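Local coordinates for putative diflavin flavoprotein A 3 (Synechocystis sp., PDB 6H0C) that forms the flavodiiron core of a modular diflavin protein that probably transfers electrons from NADH to oxygen, reducing it to water, at residues I29-R35 / E193-Y197; Y154-C159 / T170-F174; N268-L272 / V376-P380; Q340-V344 / F395-L399. All coordinates share one frame; numbering follows the deposited sequence.

Contact 1: I29-R35 / E193-Y197; sequences IEYGLQR and EDRRY
A chi1 of -174° sets CG of Tyr197 opposite its own N and sends the ring out from helix 189-202 toward the loop; Leu33, its CG beside its own N (chi1 -55°), lays its side chain over one face of that ring. The touching atom is CG of Leu33, 4.1 Å from the centroid of the Tyr197 ring, a CH-pi contact displaced toward the rim; CD1 of Leu33 runs on to 3.5 Å from OD2 of Asp194. At the ring's far end the Tyr197 hydroxyl donates to the backbone: OH lies 2.6 Å from O of Ile29, tilted 34° from the carbonyl plane. The same oxygen accepts from N of Gly32 on the opposite face of that plane. Gly32, lacking a side chain, lets the Tyr197 hydroxyl come within 3.7 Å of its CA, while O of Glu30 lies in plane at the ring edge, 3.5 Å from CE2 of Tyr197. The exposed guanidinium of Arg35 pairs with the buried carboxylate of Asp194, but the modelled approach is too short to trust in detail, and Arg35 has two conformers. The carboxylate of Glu30 is engaged outside the contact, by a hydrogen bond to His177 and a salt bridge to Arg153. A loop built round a type I beta turn, Tyr31 to Gln34, is here docked on helix 189-202 of the metallo-beta-lactamase-like domain.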
loop_
_atom_site.group_PDB
_atom_site.type_symbol
_atom_site.label_atom_id
_atom_site.label_comp_id
_atom_site.label_asym_id
_atom_site.label_seq_id
_atom_site.Cartn_x
_atom_site.Cartn_y
_atom_site.Cartn_z
ATOM N N ILE A 29 1.967 -10.199 5.463
ATOM C CA ILE A 29 2.088 -10.001 6.908
ATOM C C ILE A 29 0.868 -9.266 7.483
ATOM O O ILE A 29 0.454 -9.530 8.615
ATOM C CB ILE A 29 3.406 -9.231 7.259
ATOM C CG1 ILE A 29 3.783 -9.399 8.730
ATOM C CG2 ILE A 29 3.305 -7.764 6.905
ATOM C CD1 ILE A 29 4.286 -10.767 9.064
ATOM N N GLU A 30 0.257 -8.386 6.692
ATOM C CA GLU A 30 -0.833 -7.558 7.214
ATOM C C GLU A 30 -2.107 -8.347 7.533
ATOM O O GLU A 30 -2.956 -7.860 8.275
ATOM C CB GLU A 30 -1.163 -6.433 6.232
ATOM C CG GLU A 30 -1.792 -6.911 4.939
ATOM C CD GLU A 30 -1.591 -5.921 3.812
ATOM O OE1 GLU A 30 -2.489 -5.078 3.571
ATOM O OE2 GLU A 30 -0.522 -5.988 3.172
ATOM N N TYR A 31 -2.244 -9.554 6.987
ATOM C CA TYR A 31 -3.393 -10.410 7.310
ATOM C C TYR A 31 -3.082 -11.342 8.486
ATOM O O TYR A 31 -3.815 -12.297 8.742
ATOM C CB TYR A 31 -3.834 -11.229 6.078
ATOM C CG TYR A 31 -4.168 -10.350 4.898
ATOM C CD1 TYR A 31 -5.282 -9.520 4.924
ATOM C CD2 TYR A 31 -3.355 -10.321 3.771
ATOM C CE1 TYR A 31 -5.587 -8.683 3.854
ATOM C CE2 TYR A 31 -3.648 -9.487 2.696
ATOM C CZ TYR A 31 -4.765 -8.671 2.745
ATOM O OH TYR A 31 -5.066 -7.839 1.691
ATOM N N GLY A 32 -2.008 -11.033 9.210
ATOM C CA GLY A 32 -1.502 -11.895 10.265
ATOM C C GLY A 32 -2.450 -12.232 11.404
ATOM O O GLY A 32 -2.342 -13.305 11.991
ATOM N N LEU A 33 -3.371 -11.329 11.727
ATOM C CA LEU A 33 -4.322 -11.578 12.809
ATOM C C LEU A 33 -5.457 -12.490 12.347
ATOM O O LEU A 33 -6.304 -12.892 13.145
ATOM C CB LEU A 33 -4.884 -10.257 13.353
ATOM C CG LEU A 33 -3.815 -9.260 13.821
ATOM C CD1 LEU A 33 -4.435 -8.029 14.455
ATOM C CD2 LEU A 33 -2.849 -9.940 14.782
ATOM N N GLN A 34 -5.462 -12.804 11.056
ATOM C CA GLN A 34 -6.450 -13.700 10.449
ATOM C C GLN A 34 -7.880 -13.430 10.904
ATOM O O GLN A 34 -8.584 -14.339 11.338
ATOM C CB GLN A 34 -6.079 -15.150 10.730
ATOM C CG GLN A 34 -4.699 -15.503 10.212
ATOM C CD GLN A 34 -4.492 -16.993 10.114
ATOM O OE1 GLN A 34 -5.409 -17.734 9.766
ATOM N NE2 GLN A 34 -3.285 -17.444 10.425
ATOM N N ARG A 35 -8.290 -12.168 10.801
ATOM C CA ARG A 35 -9.635 -11.740 11.170
ATOM C C ARG A 35 -10.467 -11.430 9.923
ATOM O O ARG A 35 -11.510 -10.782 10.008
ATOM C CB ARG A 35 -9.582 -10.508 12.082
ATOM C CG ARG A 35 -8.860 -10.716 13.418
ATOM C CD ARG A 35 -9.290 -9.664 14.443
ATOM N NE ARG A 35 -10.740 -9.670 14.632
ATOM C CZ ARG A 35 -11.435 -8.689 15.201
ATOM N NH1 ARG A 35 -10.817 -7.608 15.645
ATOM N NH2 ARG A 35 -12.752 -8.790 15.320
ATOM N N GLU A 193 -6.810 -3.090 18.187
ATOM C CA GLU A 193 -5.667 -3.929 17.818
ATOM C C GLU A 193 -5.518 -4.044 16.306
ATOM O O GLU A 193 -4.411 -3.943 15.777
ATOM C CB GLU A 193 -5.780 -5.330 18.425
ATOM C CG GLU A 193 -4.503 -6.166 18.242
ATOM C CD GLU A 193 -4.684 -7.659 18.553
ATOM O OE1 GLU A 193 -5.844 -8.140 18.608
ATOM O OE2 GLU A 193 -3.653 -8.353 18.731
ATOM N N ASP A 194 -6.628 -4.262 15.609
ATOM C CA ASP A 194 -6.596 -4.327 14.148
ATOM C C ASP A 194 -6.059 -3.033 13.519
ATOM O O ASP A 194 -5.250 -3.068 12.586
ATOM C CB ASP A 194 -7.988 -4.631 13.606
ATOM C CG ASP A 194 -8.476 -5.996 14.030
ATOM O OD1 ASP A 194 -9.622 -6.091 14.517
ATOM O OD2 ASP A 194 -7.700 -6.967 13.884
ATOM N N ARG A 195 -6.505 -1.893 14.034
ATOM C CA ARG A 195 -6.112 -0.607 13.471
ATOM C C ARG A 195 -4.628 -0.310 13.709
ATOM O O ARG A 195 -3.946 0.215 12.822
ATOM C CB ARG A 195 -6.997 0.504 14.043
ATOM C CG ARG A 195 -8.373 0.543 13.382
ATOM C CD ARG A 195 -9.336 1.416 14.145
ATOM N NE ARG A 195 -10.485 1.746 13.312
ATOM C CZ ARG A 195 -11.614 2.283 13.764
ATOM N NH1 ARG A 195 -11.755 2.547 15.064
ATOM N NH2 ARG A 195 -12.605 2.552 12.918
ATOM N N ARG A 196 -4.122 -0.663 14.888
ATOM C CA ARG A 196 -2.702 -0.494 15.187
ATOM C C ARG A 196 -1.843 -1.439 14.338
ATOM O O ARG A 196 -0.804 -1.042 13.817
ATOM C CB ARG A 196 -2.432 -0.725 16.682
ATOM C CG ARG A 196 -0.958 -0.648 17.090
ATOM C CD ARG A 196 -0.460 0.777 17.057
ATOM N NE ARG A 196 0.970 0.861 16.769
ATOM C CZ ARG A 196 1.898 1.204 17.655
ATOM N NH1 ARG A 196 1.550 1.501 18.900
ATOM N NH2 ARG A 196 3.174 1.253 17.293
ATOM N N TYR A 197 -2.275 -2.688 14.209
ATOM C CA TYR A 197 -1.528 -3.672 13.441
ATOM C C TYR A 197 -1.477 -3.245 11.975
ATOM O O TYR A 197 -0.450 -3.375 11.300
ATOM C CB TYR A 197 -2.167 -5.056 13.584
ATOM C CG TYR A 197 -1.366 -6.158 12.938
ATOM C CD1 TYR A 197 -0.156 -6.572 13.486
ATOM C CD2 TYR A 197 -1.805 -6.778 11.770
ATOM C CE1 TYR A 197 0.592 -7.581 12.891
ATOM C CE2 TYR A 197 -1.068 -7.783 11.175
ATOM C CZ TYR A 197 0.128 -8.183 11.738
ATOM O OH TYR A 197 0.867 -9.186 11.149
#

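Contact 2: Y154-C159 / T170-F174. With FLC (citrate anion), chain B.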
loop_
_atom_site.group_PDB
_atom_site.type_symbol
_atom_site.label_atom_id
_atom_site.label_comp_id
_atom_site.label_asym_id
_atom_site.label_seq_id
_atom_site.Cartn_x
_atom_site.Cartn_y
_atom_site.Cartn_z
ATOM N N TYR A 154 2.449 2.470 -2.272
ATOM C CA TYR A 154 1.335 2.948 -3.094
ATOM C C TYR A 154 1.692 4.266 -3.751
ATOM O O TYR A 154 1.195 5.324 -3.359
ATOM C CB TYR A 154 0.064 3.084 -2.253
ATOM C CG TYR A 154 -0.313 1.762 -1.650
ATOM C CD1 TYR A 154 -0.829 0.743 -2.447
ATOM C CD2 TYR A 154 -0.099 1.503 -0.300
ATOM C CE1 TYR A 154 -1.150 -0.492 -1.908
ATOM C CE2 TYR A 154 -0.413 0.262 0.249
ATOM C CZ TYR A 154 -0.944 -0.727 -0.560
ATOM O OH TYR A 154 -1.272 -1.952 -0.034
ATOM N N PRO A 155 2.561 4.205 -4.766
ATOM C CA PRO A 155 3.058 5.423 -5.411
ATOM C C PRO A 155 1.937 6.224 -6.066
ATOM O O PRO A 155 2.030 7.455 -6.176
ATOM C CB PRO A 155 4.036 4.890 -6.460
ATOM C CG PRO A 155 4.427 3.534 -5.963
ATOM C CD PRO A 155 3.181 2.991 -5.323
ATOM N N GLY A 156 0.881 5.537 -6.490
ATOM C CA GLY A 156 -0.201 6.213 -7.179
ATOM C C GLY A 156 -1.371 6.541 -6.280
ATOM O O GLY A 156 -2.456 6.863 -6.765
ATOM N N GLN A 157 -1.166 6.464 -4.968
ATOM C CA GLN A 157 -2.296 6.605 -4.059
ATOM C C GLN A 157 -2.930 7.989 -4.155
ATOM O O GLN A 157 -2.235 9.007 -4.215
ATOM C CB GLN A 157 -1.887 6.326 -2.616
ATOM C CG GLN A 157 -3.059 6.297 -1.654
ATOM C CD GLN A 157 -2.629 5.892 -0.267
ATOM O OE1 GLN A 157 -2.508 4.707 0.033
ATOM N NE2 GLN A 157 -2.368 6.873 0.581
ATOM N N LEU A 158 -4.257 8.000 -4.153
ATOM C CA LEU A 158 -5.036 9.205 -4.374
ATOM C C LEU A 158 -6.251 9.215 -3.471
ATOM O O LEU A 158 -7.083 8.313 -3.545
ATOM C CB LEU A 158 -5.468 9.282 -5.833
ATOM C CG LEU A 158 -6.280 10.512 -6.231
ATOM C CD1 LEU A 158 -5.396 11.757 -6.245
ATOM C CD2 LEU A 158 -6.936 10.291 -7.585
ATOM N N CYS A 159 -6.351 10.215 -2.602
ATOM C CA CYS A 159 -7.537 10.368 -1.762
ATOM C C CYS A 159 -8.500 11.358 -2.398
ATOM O O CYS A 159 -8.095 12.196 -3.198
ATOM C CB CYS A 159 -7.161 10.841 -0.352
ATOM S SG CYS A 159 -6.138 9.684 0.608
ATOM N N THR A 170 -10.296 7.496 1.633
ATOM C CA THR A 170 -8.908 7.468 2.092
ATOM C C THR A 170 -8.090 6.285 1.591
ATOM O O THR A 170 -6.910 6.169 1.935
ATOM C CB THR A 170 -8.822 7.460 3.636
ATOM O OG1 THR A 170 -9.503 6.309 4.146
ATOM C CG2 THR A 170 -9.459 8.730 4.224
ATOM N N ASP A 171 -8.706 5.413 0.796
ATOM C CA ASP A 171 -7.979 4.290 0.196
ATOM C C ASP A 171 -7.253 3.520 1.315
ATOM O O ASP A 171 -7.889 3.092 2.287
ATOM C CB ASP A 171 -7.008 4.800 -0.900
ATOM C CG ASP A 171 -6.401 3.671 -1.753
ATOM O OD1 ASP A 171 -7.131 3.029 -2.540
ATOM O OD2 ASP A 171 -5.179 3.443 -1.654
ATOM N N LYS A 172 -5.934 3.375 1.207
ATOM C CA LYS A 172 -5.209 2.540 2.152
ATOM C C LYS A 172 -5.023 3.193 3.520
ATOM O O LYS A 172 -4.645 2.520 4.472
ATOM C CB LYS A 172 -3.854 2.145 1.569
ATOM C CG LYS A 172 -3.963 1.166 0.410
ATOM C CD LYS A 172 -4.227 -0.263 0.906
ATOM C CE LYS A 172 -4.490 -1.212 -0.268
ATOM N NZ LYS A 172 -4.504 -2.654 0.142
ATOM N N LEU A 173 -5.301 4.486 3.636
ATOM C CA LEU A 173 -5.171 5.140 4.942
ATOM C C LEU A 173 -6.386 4.905 5.854
ATOM O O LEU A 173 -7.531 4.936 5.396
ATOM C CB LEU A 173 -4.959 6.647 4.773
ATOM C CG LEU A 173 -3.658 7.082 4.097
ATOM C CD1 LEU A 173 -3.676 8.579 3.793
ATOM C CD2 LEU A 173 -2.483 6.715 4.993
ATOM N N PHE A 174 -6.118 4.670 7.138
ATOM C CA PHE A 174 -7.146 4.647 8.185
ATOM C C PHE A 174 -8.005 3.380 8.215
ATOM O O PHE A 174 -9.059 3.357 8.850
ATOM C CB PHE A 174 -8.066 5.870 8.059
ATOM C CG PHE A 174 -7.389 7.167 8.381
ATOM C CD1 PHE A 174 -6.784 7.360 9.610
ATOM C CD2 PHE A 174 -7.360 8.194 7.460
ATOM C CE1 PHE A 174 -6.152 8.555 9.916
ATOM C CE2 PHE A 174 -6.737 9.398 7.761
ATOM C CZ PHE A 174 -6.132 9.577 8.993
HETATM C CAC FLC B . -1.990 -4.581 -2.178
HETATM C CA FLC B . -2.638 -5.511 -3.180
HETATM C CB FLC B . -4.133 -5.710 -2.996
HETATM C CBC FLC B . -4.910 -4.411 -3.060
HETATM C CG FLC B . -4.603 -6.601 -4.134
HETATM C CGC FLC B . -6.054 -6.982 -3.948
HETATM O OA1 FLC B . -2.614 -3.607 -1.677
HETATM O OA2 FLC B . -0.793 -4.787 -1.859
HETATM O OB1 FLC B . -5.673 -4.111 -2.107
HETATM O OB2 FLC B . -4.810 -3.648 -4.055
HETATM O OG1 FLC B . -6.346 -8.137 -3.537
HETATM O OG2 FLC B . -6.967 -6.146 -4.195
HETATM O OHB FLC B . -4.391 -6.338 -1.758
#
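The pocket of the metallo-beta-lactamase-like domain, which probably corresponds to the diiron site of canonical flavodiiron relatives, here holds a citrate, likely from the crystallisation liquor, and Tyr154 and Lys172 meet at its wall. CG of Lys172 sits over one face of the Tyr154 ring, 3.7 Å from its centroid and 15° off the normal, in a CH-pi contact. A bend at chi2 (-78°) turns the lysine chain across the phenol end of the ring, where CE comes 3.3 Å from OH of Tyr154. NZ of Lys172 then bonds two citrate carboxylates, at 2.8 Å from OA1 and 2.9 Å from OB1, and also His229; the hydroxyl of Tyr154 gives OA1 a second bond of 2.7 Å, in plane at the ring edge. Lys26, Arg88 and Arg153 also bind the anion. The pocket wall continues into the beta hairpin of strands 158-162 and 167-171; the chain leaves the second strand through a type II' turn, Thr170 to Leu173. Gln157 OE1 stands 3.4 Å from OD2 of Asp171 without bonding; NE2 of Gln157 is held by Thr149, and OD1 of Asp171 by His83. At the hairpin, SG of Cys159 packs 4.2 Å from CD1 of Leu173.

Contact 3: N268-L272 / V376-P380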
loop_
_atom_site.group_PDB
_atom_site.type_symbol
_atom_site.label_atom_id
_atom_site.label_comp_id
_atom_site.label_asym_id
_atom_site.label_seq_id
_atom_site.Cartn_x
_atom_site.Cartn_y
_atom_site.Cartn_z
ATOM N N ASN A 268 6.304 -10.908 -5.209
ATOM C CA ASN A 268 6.794 -11.737 -4.110
ATOM C C ASN A 268 7.890 -11.067 -3.283
ATOM O O ASN A 268 7.920 -11.214 -2.060
ATOM C CB ASN A 268 7.292 -13.079 -4.641
ATOM C CG ASN A 268 6.153 -14.016 -4.992
ATOM O OD1 ASN A 268 5.054 -13.885 -4.468
ATOM N ND2 ASN A 268 6.411 -14.964 -5.878
ATOM N N THR A 269 8.785 -10.335 -3.942
ATOM C CA THR A 269 9.872 -9.673 -3.232
ATOM C C THR A 269 9.302 -8.592 -2.331
ATOM O O THR A 269 9.785 -8.382 -1.219
ATOM C CB THR A 269 10.904 -9.054 -4.187
ATOM O OG1 THR A 269 11.625 -10.099 -4.857
ATOM C CG2 THR A 269 11.883 -8.214 -3.403
ATOM N N SER A 270 8.260 -7.919 -2.807
ATOM C CA SER A 270 7.612 -6.890 -2.007
ATOM C C SER A 270 6.976 -7.491 -0.759
ATOM O O SER A 270 7.076 -6.929 0.329
ATOM C CB SER A 270 6.557 -6.152 -2.816
ATOM O OG SER A 270 5.791 -5.323 -1.954
ATOM N N THR A 271 6.319 -8.635 -0.924
ATOM C CA THR A 271 5.742 -9.356 0.208
ATOM C C THR A 271 6.806 -9.657 1.279
ATOM O O THR A 271 6.576 -9.448 2.473
ATOM C CB THR A 271 5.075 -10.655 -0.268
ATOM O OG1 THR A 271 4.027 -10.322 -1.188
ATOM C CG2 THR A 271 4.492 -11.434 0.901
ATOM N N LEU A 272 7.977 -10.122 0.850
ATOM C CA LEU A 272 9.076 -10.393 1.779
ATOM C C LEU A 272 9.471 -9.112 2.491
ATOM O O LEU A 272 9.693 -9.097 3.706
ATOM C CB LEU A 272 10.295 -10.975 1.051
ATOM C CG LEU A 272 10.102 -12.259 0.232
ATOM C CD1 LEU A 272 11.436 -12.725 -0.350
ATOM C CD2 LEU A 272 9.460 -13.362 1.066
ATOM N N VAL A 376 14.182 -16.900 -1.283
ATOM C CA VAL A 376 12.880 -17.561 -1.277
ATOM C C VAL A 376 12.474 -18.017 -2.667
ATOM O O VAL A 376 12.232 -17.186 -3.548
ATOM C CB VAL A 376 11.780 -16.634 -0.742
ATOM C CG1 VAL A 376 10.432 -17.349 -0.779
ATOM C CG2 VAL A 376 12.122 -16.171 0.664
ATOM N N LYS A 377 12.378 -19.331 -2.860
ATOM C CA LYS A 377 11.997 -19.871 -4.167
ATOM C C LYS A 377 10.470 -19.994 -4.325
ATOM O O LYS A 377 9.788 -20.626 -3.513
ATOM C CB LYS A 377 12.673 -21.225 -4.404
ATOM C CG LYS A 377 13.201 -21.415 -5.835
ATOM C CD LYS A 377 13.833 -22.801 -6.003
ATOM C CE LYS A 377 14.317 -23.053 -7.419
ATOM N NZ LYS A 377 14.839 -24.446 -7.565
ATOM N N PHE A 378 9.963 -19.368 -5.388
ATOM C CA PHE A 378 8.530 -19.257 -5.680
ATOM C C PHE A 378 7.752 -18.605 -4.531
ATOM O O PHE A 378 8.315 -17.851 -3.740
ATOM C CB PHE A 378 7.930 -20.627 -6.018
ATOM C CG PHE A 378 6.719 -20.551 -6.923
ATOM C CD1 PHE A 378 6.484 -19.418 -7.694
ATOM C CD2 PHE A 378 5.809 -21.599 -6.986
ATOM C CE1 PHE A 378 5.375 -19.339 -8.522
ATOM C CE2 PHE A 378 4.697 -21.525 -7.811
ATOM C CZ PHE A 378 4.480 -20.393 -8.580
ATOM N N LYS A 379 6.458 -18.908 -4.448
ATOM C CA LYS A 379 5.525 -18.147 -3.620
ATOM C C LYS A 379 5.763 -18.300 -2.120
ATOM O O LYS A 379 5.844 -19.409 -1.602
ATOM C CB LYS A 379 4.084 -18.548 -3.948
ATOM C CG LYS A 379 3.125 -17.362 -4.036
ATOM C CD LYS A 379 1.679 -17.808 -4.230
ATOM C CE LYS A 379 1.231 -18.736 -3.107
ATOM N NZ LYS A 379 -0.210 -19.106 -3.206
ATOM N N PRO A 380 5.863 -17.166 -1.417
ATOM C CA PRO A 380 6.047 -17.147 0.036
ATOM C C PRO A 380 4.928 -17.887 0.743
ATOM O O PRO A 380 3.796 -17.868 0.263
ATOM C CB PRO A 380 6.008 -15.657 0.378
ATOM C CG PRO A 380 6.364 -14.968 -0.897
ATOM C CD PRO A 380 5.801 -15.809 -1.987
#
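Apolar packing joins Leu272 to Val376 and Pro380. CG of Leu272 stands beside its backbone N (chi1 -57°), which carries both methyls toward the strand end: CD1 meets CG2 of Val376 at 3.7 Å, the two side chains running antiparallel alongside each other, while CD2 touches CG of Pro380 at 4.0 Å, the leucine lying roughly square to the proline ring. One leucine therefore bridges the last part of strand 368-377 and the proline three residues beyond its end. Thr271 adds a looser touch, its CG2 4.4 Å from CG of Pro380. A second kind of contact sets a polar group against carbon. The carboxamide of Asn268 points its oxygen at the same proline, OD1 3.2 Å from CD of Pro380, and that oxygen also comes within 4.0 Å of CG of Lys379. Hydrogen bonds between the two segments are absent; the one bond within them is helical, from N of Leu272 to O of Asn268 at 3.1 Å. Beyond the segments, Phe345 of the neighbouring strand and Thr384 and Cys388 of helix 382-404 also pack on Leu272, extending the apolar layer. The arrangement is that of the flavodoxin-like fold, in which the first helix and the last lie on one face of the parallel sheet; in flavodoxins the loop just before that first helix binds the FMN phosphate.

Contact 4: Q340-V344 / F395-L399; sequences QLCGV and FAQAL
Phe395 reaches the strand first, and with two sides of its ring. Its CG is anti to the backbone N (chi1 -161°), which swings the ring from the helix flank toward Leu341. CD2 of Leu341 lies over the centre of one face, 4.0 Å from the Phe395 centroid and 8° off the normal, a CH-pi contact. The rim of the ring meets the strand backbone instead: CE2 of Phe395 is 3.4 Å from O of Cys342 and 3.9 Å from N of Gly343; because Gly343 carries no side chain, the ring can come this close. One turn on, CB of Ala398 touches CD2 of Leu341 at 3.8 Å, so that this methyl packs against both the phenyl face and the alanine. Leu399 follows, crossing Leu341 obliquely, with its CD2 3.8 Å from CB of Leu341. Three helix residues thus pack round one leucine, without any hydrogen bond between the segments. Val258 of the next but one strand meets both Phe395 and Leu399, and Ile311 of the strand between also touches Phe395. The axes of segments 341-344 and 395-399 run almost antiparallel (169°) and approach to 10.0 Å, as expected where the last helix of a flavodoxin-like domain covers its parallel sheet.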
loop_
_atom_site.group_PDB
_atom_site.type_symbol
_atom_site.label_atom_id
_atom_site.label_comp_id
_atom_site.label_asym_id
_atom_site.label_seq_id
_atom_site.Cartn_x
_atom_site.Cartn_y
_atom_site.Cartn_z
ATOM N N GLN A 340 27.720 0.979 8.183
ATOM C CA GLN A 340 26.311 0.619 8.096
ATOM C C GLN A 340 26.157 -0.898 7.992
ATOM O O GLN A 340 26.903 -1.567 7.269
ATOM C CB GLN A 340 25.635 1.306 6.900
ATOM C CG GLN A 340 25.334 2.793 7.103
ATOM C CD GLN A 340 24.020 3.208 6.444
ATOM O OE1 GLN A 340 23.065 2.426 6.395
ATOM N NE2 GLN A 340 23.967 4.438 5.935
ATOM N N LEU A 341 25.186 -1.434 8.721
ATOM C CA LEU A 341 24.870 -2.851 8.645
ATOM C C LEU A 341 24.090 -3.141 7.360
ATOM O O LEU A 341 23.233 -2.351 6.952
ATOM C CB LEU A 341 24.074 -3.279 9.872
ATOM C CG LEU A 341 23.971 -4.777 10.110
ATOM C CD1 LEU A 341 25.359 -5.359 10.294
ATOM C CD2 LEU A 341 23.077 -5.069 11.316
ATOM N N CYS A 342 24.394 -4.268 6.723
ATOM C CA CYS A 342 23.833 -4.593 5.413
ATOM C C CYS A 342 22.969 -5.856 5.452
ATOM O O CYS A 342 23.159 -6.718 6.305
ATOM C CB CYS A 342 24.963 -4.764 4.395
ATOM S SG CYS A 342 24.407 -5.289 2.768
ATOM N N GLY A 343 22.023 -5.961 4.522
ATOM C CA GLY A 343 21.202 -7.154 4.385
ATOM C C GLY A 343 20.695 -7.327 2.964
ATOM O O GLY A 343 20.442 -6.343 2.267
ATOM N N VAL A 344 20.545 -8.576 2.527
ATOM C CA VAL A 344 20.062 -8.873 1.177
ATOM C C VAL A 344 18.983 -9.961 1.180
ATOM O O VAL A 344 19.131 -10.993 1.843
ATOM C CB VAL A 344 21.222 -9.321 0.259
ATOM C CG1 VAL A 344 20.712 -9.625 -1.142
ATOM C CG2 VAL A 344 22.311 -8.252 0.217
ATOM N N PHE A 395 18.077 -8.247 12.696
ATOM C CA PHE A 395 18.742 -7.066 12.155
ATOM C C PHE A 395 18.629 -5.919 13.159
ATOM O O PHE A 395 19.616 -5.246 13.463
ATOM C CB PHE A 395 18.120 -6.682 10.799
ATOM C CG PHE A 395 18.979 -5.774 9.942
ATOM C CD1 PHE A 395 18.928 -4.394 10.091
ATOM C CD2 PHE A 395 19.812 -6.300 8.967
ATOM C CE1 PHE A 395 19.703 -3.563 9.291
ATOM C CE2 PHE A 395 20.583 -5.473 8.162
ATOM C CZ PHE A 395 20.527 -4.105 8.326
ATOM N N ALA A 396 17.424 -5.717 13.685
ATOM C CA ALA A 396 17.172 -4.644 14.649
ATOM C C ALA A 396 18.009 -4.786 15.923
ATOM O O ALA A 396 18.632 -3.822 16.378
ATOM C CB ALA A 396 15.703 -4.597 15.001
ATOM N N GLN A 397 18.004 -5.985 16.499
ATOM C CA GLN A 397 18.815 -6.298 17.679
ATOM C C GLN A 397 20.301 -6.036 17.434
ATOM O O GLN A 397 20.996 -5.492 18.296
ATOM C CB GLN A 397 18.631 -7.761 18.091
ATOM C CG GLN A 397 17.189 -8.232 18.212
ATOM C CD GLN A 397 16.494 -7.713 19.453
ATOM O OE1 GLN A 397 16.587 -6.530 19.784
ATOM N NE2 GLN A 397 15.791 -8.603 20.153
ATOM N N ALA A 398 20.789 -6.450 16.266
ATOM C CA ALA A 398 22.186 -6.239 15.906
ATOM C C ALA A 398 22.504 -4.753 15.897
ATOM O O ALA A 398 23.532 -4.333 16.427
ATOM C CB ALA A 398 22.493 -6.858 14.561
ATOM N N LEU A 399 21.611 -3.955 15.312
ATOM C CA LEU A 399 21.792 -2.503 15.285
ATOM C C LEU A 399 21.795 -1.903 16.693
ATOM O O LEU A 399 22.616 -1.037 17.002
ATOM C CB LEU A 399 20.704 -1.830 14.436
ATOM C CG LEU A 399 20.864 -1.910 12.916
ATOM C CD1 LEU A 399 19.718 -1.203 12.220
ATOM C CD2 LEU A 399 22.195 -1.317 12.478
#

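Contacts 2 and 4 are buried, whereas 1 and 3 are only partly so. Contacts 1 and 2 belong to the metallo-beta-lactamase-like domain: contact 2 is nested within the chain closed by contact 1, helix 189-202 follows strand 167-171, and the two come within about 5 Å at their nearest atoms. Contacts 3 and 4 share the flavodoxin-like sheet, through adjacent strands 368-377 and 341-348, with centres 20 Å apart. The chemistry follows the place. Around the anion pocket, contact 2 sets polar and basic groups beside a CH-pi contact; contact 1 mixes a hydroxyl-to-backbone bond, a CH-pi touch and an ion pair of doubtful detail; the helix-on-sheet packing of contacts 3 and 4 is mainly apolar.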